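Long-range contacts in putative xylanase (Bacteroides fragilis, PDB 2P1G), which is of unknown function but is probably a hydrolase, perhaps acting on glycosyl bonds: residues Q117-S125 / N183-H191; I196-L204 / V216-M224. All coordinates share one frame; numbering follows the deposited sequence.

Interaction 1: residues Q117-S125 / N183-H191; sequences QKLSLSYMS and NTPGLDVSH
Gly186 O receives two backbone donors from the opposite segment: Ser122 N at 3.0 Å, with an N-H...O angle of 164°, and Tyr123 N at 3.1 Å. The donors reach the oxygen from opposite faces of its carbonyl plane, and the CA-H of Leu121 makes a further contact with the same atom. Two waters extend the polar seam. One passes from Ser120 O to Gly186 N, the other from Ser120 N to Leu187 O.

Side chains pack on both flanks. Tyr123 CB lies 3.6 Å from Leu187 CD2; with CG anti to the backbone N (chi1 -173°), the phenol ring brings an edge, near its plane, to Pro185 O. Towards residue 119, Leu121 lays its CD2 branch against the carboxylate carbon of Asp188, 3.5 Å from CG. The carboxylate itself is held by Ser93, whose OG bonds to Asp188 OD2. Leu121 N also bonds to Ser152 OG, and its side chain touches Leu151 of helix 138-151.

The oxygen that accepts both N-H groups belongs to a type II beta turn, Thr184 to Leu187, in which Gly186 has a positive phi of 88°. Its CA sits 4.4 Å from that of Tyr123, close enough for the backbones to meet directly. This is a beta turn in the connection between antiparallel strands 177-182 and 189-198, docked against the N-terminal end of helix 123-126.

Interaction 2: residues I196-L204 / V216-M224; sequences IYIKGQLHL and VGKTALSQM
His203 ND1 donates to Gly217 O at 2.7 Å; the N-H...O angle is 143° and the donor stands above the carbonyl plane. At the other end of the imidazole, NE2 donates to Gln201 OE1 at 2.9 Å, with the oxygen near the ring plane. Two anchors thus fix the ring's rotation, while Ala220 CA lies over the centre of one face, 4.1 Å from the centroid, in a CH-pi contact. With CG anti to the carbonyl carbon (chi1 -71°), the ring reaches into the 217-220 loop.

Backbone bonds flank the histidine. Gly217 N donates to Leu204 O at 2.8 Å, nearly straight at 170°, and Leu221 N, in the first turn of helix 221-226, donates to Leu202 O. A water joins Leu204 N to Thr219 O.

Apolar contacts complete the interface. Leu202 and Leu221 run side by side, CD2 to CD2 at 3.8 Å, whereas Val216 CG1 meets Ile198 CG1 with the side chains tip to tip, and touches Ile196 CG2, those two side chains crossing at about a right angle. Met224 CE rests on Leu204 CD2.

ND1 must carry a proton, since Gly217 O only accepts; NE2 donates as the Gln201 amide is placed, leaving the charge undecided.

In the fold
From the N terminus, the first segment to take part in a contact is strand 116-118 with the start of helix 123-126. Interaction 1 closes a loop of 57 intervening residues, including helix 138-151, when the turn between strands 177-182 and 189-198 returns to this region. The chain then follows strand 189-198 into the hairpin with 201-208, and interaction 2 closes a short loop of 11 residues containing most of strand 213-216. The two loops are in series, neither nesting nor crossing, with centres 25 Å apart. Interaction 1 joins the main antiparallel sheet to the 116-126 region; interaction 2 fastens helix 221-226 to the hairpin. Shared strand 189-198 links them, and His191 packs on Leu204.

Interaction 1: residues Q117-S125 / N183-H191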
loop_
_atom_site.group_PDB
_atom_site.type_symbol
_atom_site.label_atom_id
_atom_site.label_comp_id
_atom_site.label_asym_id
_atom_site.label_seq_id
_atom_site.Cartn_x
_atom_site.Cartn_y
_atom_site.Cartn_z
ATOM N N GLN A 117 -4.048 -16.567 -0.749
ATOM C CA GLN A 117 -4.252 -16.275 -2.167
ATOM C C GLN A 117 -2.938 -16.489 -2.904
ATOM O O GLN A 117 -1.875 -16.237 -2.357
ATOM C CB GLN A 117 -4.713 -14.837 -2.376
ATOM C CG GLN A 117 -6.147 -14.504 -1.932
ATOM C CD GLN A 117 -7.240 -15.214 -2.729
ATOM O OE1 GLN A 117 -7.805 -14.641 -3.664
ATOM N NE2 GLN A 117 -7.552 -16.459 -2.350
ATOM N N LYS A 118 -3.023 -16.960 -4.146
ATOM C CA LYS A 118 -1.851 -17.143 -4.987
ATOM C C LYS A 118 -1.714 -15.884 -5.804
ATOM O O LYS A 118 -2.698 -15.407 -6.376
ATOM C CB LYS A 118 -2.064 -18.336 -5.926
ATOM C CG LYS A 118 -0.848 -18.707 -6.753
ATOM C CD LYS A 118 -1.151 -19.899 -7.707
ATOM C CE LYS A 118 -0.990 -21.263 -6.990
ATOM N NZ LYS A 118 0.401 -21.832 -7.146
ATOM N N LEU A 119 -0.511 -15.340 -5.865
ATOM C CA LEU A 119 -0.336 -14.070 -6.583
ATOM C C LEU A 119 -0.326 -14.317 -8.073
ATOM O O LEU A 119 0.200 -15.334 -8.528
ATOM C CB LEU A 119 0.945 -13.358 -6.155
ATOM C CG LEU A 119 1.137 -13.035 -4.666
ATOM C CD1 LEU A 119 2.464 -12.370 -4.509
ATOM C CD2 LEU A 119 0.024 -12.134 -4.086
ATOM N N SER A 120 -0.912 -13.387 -8.824
ATOM C CA SER A 120 -0.868 -13.426 -10.282
ATOM C C SER A 120 -0.804 -11.994 -10.758
ATOM O O SER A 120 -1.838 -11.323 -10.858
ATOM C CB SER A 120 -2.096 -14.126 -10.875
ATOM O OG SER A 120 -1.929 -14.280 -12.292
ATOM N N LEU A 121 0.425 -11.531 -11.004
ATOM C CA LEU A 121 0.706 -10.141 -11.379
ATOM C C LEU A 121 1.066 -10.039 -12.874
ATOM O O LEU A 121 1.900 -10.804 -13.363
ATOM C CB LEU A 121 1.865 -9.618 -10.542
ATOM C CG LEU A 121 1.758 -9.828 -9.027
ATOM C CD1 LEU A 121 3.026 -9.392 -8.354
ATOM C CD2 LEU A 121 0.552 -9.070 -8.499
ATOM N N SER A 122 0.449 -9.089 -13.581
ATOM C CA SER A 122 0.694 -8.919 -15.011
ATOM C C SER A 122 0.124 -7.634 -15.567
ATOM O O SER A 122 0.312 -7.346 -16.747
ATOM C CB SER A 122 0.144 -10.110 -15.818
ATOM O OG SER A 122 -1.259 -10.304 -15.633
ATOM N N TYR A 123 -0.555 -6.856 -14.729
ATOM C CA TYR A 123 -1.280 -5.702 -15.233
ATOM C C TYR A 123 -0.340 -4.728 -15.890
ATOM O O TYR A 123 -0.624 -4.252 -16.978
ATOM C CB TYR A 123 -2.059 -4.987 -14.138
ATOM C CG TYR A 123 -2.962 -3.885 -14.669
ATOM C CD1 TYR A 123 -4.301 -4.126 -14.946
ATOM C CD2 TYR A 123 -2.458 -2.603 -14.900
ATOM C CE1 TYR A 123 -5.152 -3.079 -15.422
ATOM C CE2 TYR A 123 -3.276 -1.572 -15.402
ATOM C CZ TYR A 123 -4.621 -1.820 -15.647
ATOM O OH TYR A 123 -5.422 -0.793 -16.137
ATOM N N MET A 124 0.771 -4.403 -15.233
ATOM C CA MET A 124 1.630 -3.349 -15.750
ATOM C C MET A 124 2.268 -3.730 -17.086
ATOM O O MET A 124 2.296 -2.925 -18.013
ATOM C CB MET A 124 2.719 -2.974 -14.728
ATOM C CG MET A 124 2.183 -2.380 -13.420
ATOM S SD MET A 124 3.515 -1.795 -12.312
ATOM C CE MET A 124 3.992 -0.265 -13.145
ATOM N N SER A 125 2.756 -4.957 -17.198
ATOM C CA SER A 125 3.441 -5.338 -18.444
ATOM C C SER A 125 2.432 -5.608 -19.564
ATOM O O SER A 125 2.790 -5.587 -20.738
ATOM C CB SER A 125 4.380 -6.513 -18.227
ATOM O OG SER A 125 3.658 -7.712 -18.074
ATOM N N ASN A 183 -9.445 -9.684 -6.978
ATOM C CA ASN A 183 -9.317 -10.754 -7.973
ATOM C C ASN A 183 -9.346 -10.190 -9.375
ATOM O O ASN A 183 -9.498 -10.929 -10.353
ATOM C CB ASN A 183 -10.426 -11.799 -7.792
ATOM C CG ASN A 183 -11.815 -11.203 -7.850
ATOM O OD1 ASN A 183 -12.034 -10.091 -8.376
ATOM N ND2 ASN A 183 -12.795 -11.980 -7.367
ATOM N N THR A 184 -9.204 -8.877 -9.488
ATOM C CA THR A 184 -9.209 -8.263 -10.818
ATOM C C THR A 184 -7.976 -8.752 -11.580
ATOM O O THR A 184 -6.898 -8.918 -10.985
ATOM C CB THR A 184 -9.318 -6.720 -10.741
ATOM O OG1 THR A 184 -9.721 -6.196 -12.017
ATOM C CG2 THR A 184 -8.015 -6.084 -10.297
ATOM N N PRO A 185 -8.141 -9.065 -12.884
ATOM C CA PRO A 185 -7.018 -9.618 -13.633
ATOM C C PRO A 185 -5.728 -8.834 -13.478
ATOM O O PRO A 185 -5.708 -7.614 -13.683
ATOM C CB PRO A 185 -7.512 -9.550 -15.090
ATOM C CG PRO A 185 -8.983 -9.763 -14.972
ATOM C CD PRO A 185 -9.369 -8.998 -13.708
ATOM N N GLY A 186 -4.656 -9.539 -13.115
ATOM C CA GLY A 186 -3.305 -8.996 -13.219
ATOM C C GLY A 186 -2.821 -8.227 -12.018
ATOM O O GLY A 186 -1.696 -7.756 -12.005
ATOM N N LEU A 187 -3.675 -8.127 -10.998
ATOM C CA LEU A 187 -3.370 -7.358 -9.794
ATOM C C LEU A 187 -3.665 -8.184 -8.530
ATOM O O LEU A 187 -4.412 -9.181 -8.566
ATOM C CB LEU A 187 -4.203 -6.051 -9.755
ATOM C CG LEU A 187 -3.997 -5.011 -10.850
ATOM C CD1 LEU A 187 -5.063 -3.953 -10.769
ATOM C CD2 LEU A 187 -2.626 -4.359 -10.675
ATOM N N ASP A 188 -3.052 -7.730 -7.438
ATOM C CA ASP A 188 -3.021 -8.377 -6.151
ATOM C C ASP A 188 -3.853 -7.616 -5.101
ATOM O O ASP A 188 -4.588 -8.196 -4.312
ATOM C CB ASP A 188 -1.543 -8.422 -5.658
ATOM C CG ASP A 188 -0.729 -7.064 -5.871
ATOM O OD1 ASP A 188 -1.124 -6.132 -6.545
ATOM O OD2 ASP A 188 0.376 -6.960 -5.348
ATOM N N VAL A 189 -3.680 -6.306 -5.107
ATOM C CA VAL A 189 -4.185 -5.431 -4.059
ATOM C C VAL A 189 -4.603 -4.187 -4.817
ATOM O O VAL A 189 -3.859 -3.685 -5.682
ATOM C CB VAL A 189 -3.072 -5.072 -3.024
ATOM C CG1 VAL A 189 -3.508 -3.897 -2.144
ATOM C CG2 VAL A 189 -2.668 -6.295 -2.173
ATOM N N SER A 190 -5.803 -3.694 -4.542
ATOM C CA SER A 190 -6.302 -2.551 -5.272
ATOM C C SER A 190 -6.124 -1.256 -4.493
ATOM O O SER A 190 -6.083 -0.183 -5.086
ATOM C CB SER A 190 -7.765 -2.751 -5.596
ATOM O OG SER A 190 -8.480 -2.943 -4.412
ATOM N N HIS A 191 -5.999 -1.358 -3.174
ATOM C CA HIS A 191 -6.022 -0.178 -2.313
ATOM C C HIS A 191 -5.397 -0.536 -0.963
ATOM O O HIS A 191 -5.400 -1.688 -0.577
ATOM C CB HIS A 191 -7.487 0.205 -2.092
ATOM C CG HIS A 191 -7.688 1.567 -1.524
ATOM N ND1 HIS A 191 -8.538 1.806 -0.466
ATOM C CD2 HIS A 191 -7.175 2.768 -1.873
ATOM C CE1 HIS A 191 -8.524 3.096 -0.176
ATOM N NE2 HIS A 191 -7.703 3.701 -1.012
HETATM O O HOH W 1 -2.646 -11.460 -7.491
HETATM O O HOH W 2 -4.404 -11.809 -11.421
#

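Interaction 2: residues I196-L204 / V216-M224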
loop_
_atom_site.group_PDB
_atom_site.type_symbol
_atom_site.label_atom_id
_atom_site.label_comp_id
_atom_site.label_asym_id
_atom_site.label_seq_id
_atom_site.Cartn_x
_atom_site.Cartn_y
_atom_site.Cartn_z
ATOM N N ILE A 196 -8.634 2.117 11.703
ATOM C CA ILE A 196 -9.032 3.037 12.766
ATOM C C ILE A 196 -10.408 2.628 13.223
ATOM O O ILE A 196 -11.307 2.450 12.399
ATOM C CB ILE A 196 -8.961 4.542 12.362
ATOM C CG1 ILE A 196 -9.353 5.434 13.565
ATOM C CG2 ILE A 196 -9.833 4.877 11.147
ATOM C CD1 ILE A 196 -9.151 6.912 13.313
ATOM N N TYR A 197 -10.550 2.432 14.531
ATOM C CA TYR A 197 -11.831 2.095 15.115
ATOM C C TYR A 197 -12.557 3.380 15.496
ATOM O O TYR A 197 -11.987 4.238 16.186
ATOM C CB TYR A 197 -11.644 1.183 16.330
ATOM C CG TYR A 197 -11.353 -0.253 15.967
ATOM C CD1 TYR A 197 -12.395 -1.180 15.810
ATOM C CD2 TYR A 197 -10.051 -0.676 15.744
ATOM C CE1 TYR A 197 -12.127 -2.525 15.471
ATOM C CE2 TYR A 197 -9.777 -1.989 15.401
ATOM C CZ TYR A 197 -10.802 -2.894 15.244
ATOM O OH TYR A 197 -10.498 -4.188 14.918
ATOM N N ILE A 198 -13.778 3.512 14.990
ATOM C CA ILE A 198 -14.632 4.696 15.156
ATOM C C ILE A 198 -15.994 4.136 15.541
ATOM O O ILE A 198 -16.528 3.303 14.818
ATOM C CB ILE A 198 -14.831 5.497 13.806
ATOM C CG1 ILE A 198 -13.501 6.024 13.240
ATOM C CG2 ILE A 198 -15.826 6.674 13.987
ATOM C CD1 ILE A 198 -12.729 6.952 14.194
ATOM N N LYS A 199 -16.543 4.580 16.676
ATOM C CA LYS A 199 -17.852 4.079 17.152
ATOM C C LYS A 199 -17.901 2.545 17.245
ATOM O O LYS A 199 -18.937 1.921 16.992
ATOM C CB LYS A 199 -18.990 4.596 16.253
ATOM C CG LYS A 199 -19.186 6.111 16.269
ATOM C CD LYS A 199 -20.117 6.560 15.099
ATOM C CE LYS A 199 -21.583 6.240 15.338
ATOM N NZ LYS A 199 -22.433 6.395 14.093
ATOM N N GLY A 200 -16.782 1.940 17.629
ATOM C CA GLY A 200 -16.698 0.484 17.786
ATOM C C GLY A 200 -16.525 -0.267 16.469
ATOM O O GLY A 200 -16.350 -1.486 16.459
ATOM N N GLN A 201 -16.613 0.448 15.355
ATOM C CA GLN A 201 -16.508 -0.178 14.029
ATOM C C GLN A 201 -15.095 -0.025 13.485
ATOM O O GLN A 201 -14.455 1.006 13.707
ATOM C CB GLN A 201 -17.450 0.503 13.058
ATOM C CG GLN A 201 -18.938 0.272 13.291
ATOM C CD GLN A 201 -19.800 1.087 12.330
ATOM O OE1 GLN A 201 -19.467 2.238 12.002
ATOM N NE2 GLN A 201 -20.910 0.490 11.860
ATOM N N LEU A 202 -14.623 -1.041 12.771
ATOM C CA LEU A 202 -13.359 -0.949 12.070
ATOM C C LEU A 202 -13.570 -0.160 10.776
ATOM O O LEU A 202 -14.311 -0.611 9.881
ATOM C CB LEU A 202 -12.812 -2.360 11.762
ATOM C CG LEU A 202 -11.545 -2.373 10.875
ATOM C CD1 LEU A 202 -10.374 -1.574 11.483
ATOM C CD2 LEU A 202 -11.116 -3.810 10.603
ATOM N N HIS A 203 -12.937 1.017 10.703
ATOM C CA HIS A 203 -12.932 1.883 9.516
ATOM C C HIS A 203 -11.529 1.973 8.899
ATOM O O HIS A 203 -10.562 1.437 9.441
ATOM C CB HIS A 203 -13.426 3.297 9.894
ATOM C CG HIS A 203 -14.894 3.358 10.202
ATOM N ND1 HIS A 203 -15.805 3.951 9.358
ATOM C CD2 HIS A 203 -15.611 2.868 11.243
ATOM C CE1 HIS A 203 -17.023 3.828 9.868
ATOM N NE2 HIS A 203 -16.931 3.174 11.012
ATOM N N LEU A 204 -11.444 2.660 7.770
ATOM C CA LEU A 204 -10.191 2.839 7.053
ATOM C C LEU A 204 -9.883 4.308 6.892
ATOM O O LEU A 204 -10.708 5.077 6.382
ATOM C CB LEU A 204 -10.284 2.189 5.663
ATOM C CG LEU A 204 -8.935 1.922 4.990
ATOM C CD1 LEU A 204 -8.198 0.753 5.653
ATOM C CD2 LEU A 204 -9.196 1.622 3.514
ATOM N N VAL A 216 -11.145 9.653 6.992
ATOM C CA VAL A 216 -11.582 8.483 7.744
ATOM C C VAL A 216 -12.888 8.068 7.047
ATOM O O VAL A 216 -13.872 8.841 7.024
ATOM C CB VAL A 216 -11.803 8.830 9.224
ATOM C CG1 VAL A 216 -12.365 7.634 10.006
ATOM C CG2 VAL A 216 -10.488 9.301 9.862
ATOM N N GLY A 217 -12.893 6.886 6.444
ATOM C CA GLY A 217 -14.050 6.408 5.678
ATOM C C GLY A 217 -15.299 6.395 6.533
ATOM O O GLY A 217 -15.230 6.079 7.727
ATOM N N LYS A 218 -16.425 6.787 5.933
ATOM C CA LYS A 218 -17.727 6.789 6.622
ATOM C C LYS A 218 -18.316 5.387 6.791
ATOM O O LYS A 218 -19.093 5.123 7.719
ATOM C CB LYS A 218 -18.738 7.655 5.863
ATOM C CG LYS A 218 -18.396 9.154 5.819
ATOM C CD LYS A 218 -19.632 9.993 5.429
ATOM C CE LYS A 218 -19.983 9.858 3.940
ATOM N NZ LYS A 218 -19.359 10.929 3.101
ATOM N N THR A 219 -17.959 4.492 5.882
ATOM C CA THR A 219 -18.530 3.160 5.892
ATOM C C THR A 219 -17.513 2.189 6.481
ATOM O O THR A 219 -16.322 2.263 6.139
ATOM C CB THR A 219 -18.932 2.740 4.472
ATOM O OG1 THR A 219 -17.762 2.622 3.670
ATOM C CG2 THR A 219 -19.814 3.818 3.823
ATOM N N ALA A 220 -17.979 1.298 7.359
ATOM C CA ALA A 220 -17.122 0.288 7.974
ATOM C C ALA A 220 -16.377 -0.484 6.886
ATOM O O ALA A 220 -16.909 -0.719 5.793
ATOM C CB ALA A 220 -17.943 -0.675 8.842
ATOM N N LEU A 221 -15.147 -0.875 7.184
ATOM C CA LEU A 221 -14.326 -1.609 6.214
ATOM C C LEU A 221 -15.036 -2.839 5.632
ATOM O O LEU A 221 -14.967 -3.086 4.424
ATOM C CB LEU A 221 -12.985 -1.996 6.843
ATOM C CG LEU A 221 -12.022 -2.855 6.006
ATOM C CD1 LEU A 221 -11.631 -2.131 4.733
ATOM C CD2 LEU A 221 -10.788 -3.165 6.830
ATOM N N SER A 222 -15.696 -3.624 6.483
ATOM C CA SER A 222 -16.387 -4.822 6.022
ATOM C C SER A 222 -17.417 -4.502 4.934
ATOM O O SER A 222 -17.565 -5.274 3.978
ATOM C CB SER A 222 -17.036 -5.566 7.198
ATOM O OG SER A 222 -18.016 -4.750 7.819
ATOM N N GLN A 223 -18.072 -3.345 5.048
ATOM C CA GLN A 223 -19.063 -2.931 4.054
ATOM C C GLN A 223 -18.388 -2.447 2.767
ATOM O O GLN A 223 -18.868 -2.754 1.676
ATOM C CB GLN A 223 -20.004 -1.862 4.602
ATOM C CG GLN A 223 -21.199 -1.587 3.678
ATOM C CD GLN A 223 -22.175 -0.586 4.253
ATOM O OE1 GLN A 223 -22.835 -0.847 5.270
ATOM N NE2 GLN A 223 -22.288 0.572 3.598
ATOM N N MET A 224 -17.275 -1.719 2.893
ATOM C CA MET A 224 -16.469 -1.315 1.721
ATOM C C MET A 224 -16.101 -2.552 0.890
ATOM O O MET A 224 -16.181 -2.536 -0.346
ATOM C CB MET A 224 -15.168 -0.594 2.137
ATOM C CG MET A 224 -15.318 0.757 2.832
ATOM S SD MET A 224 -13.718 1.464 3.389
ATOM C CE MET A 224 -12.711 1.198 1.935
HETATM O O HOH W 3 -15.102 -3.472 9.350
HETATM O O HOH W 4 -13.887 3.230 6.502
#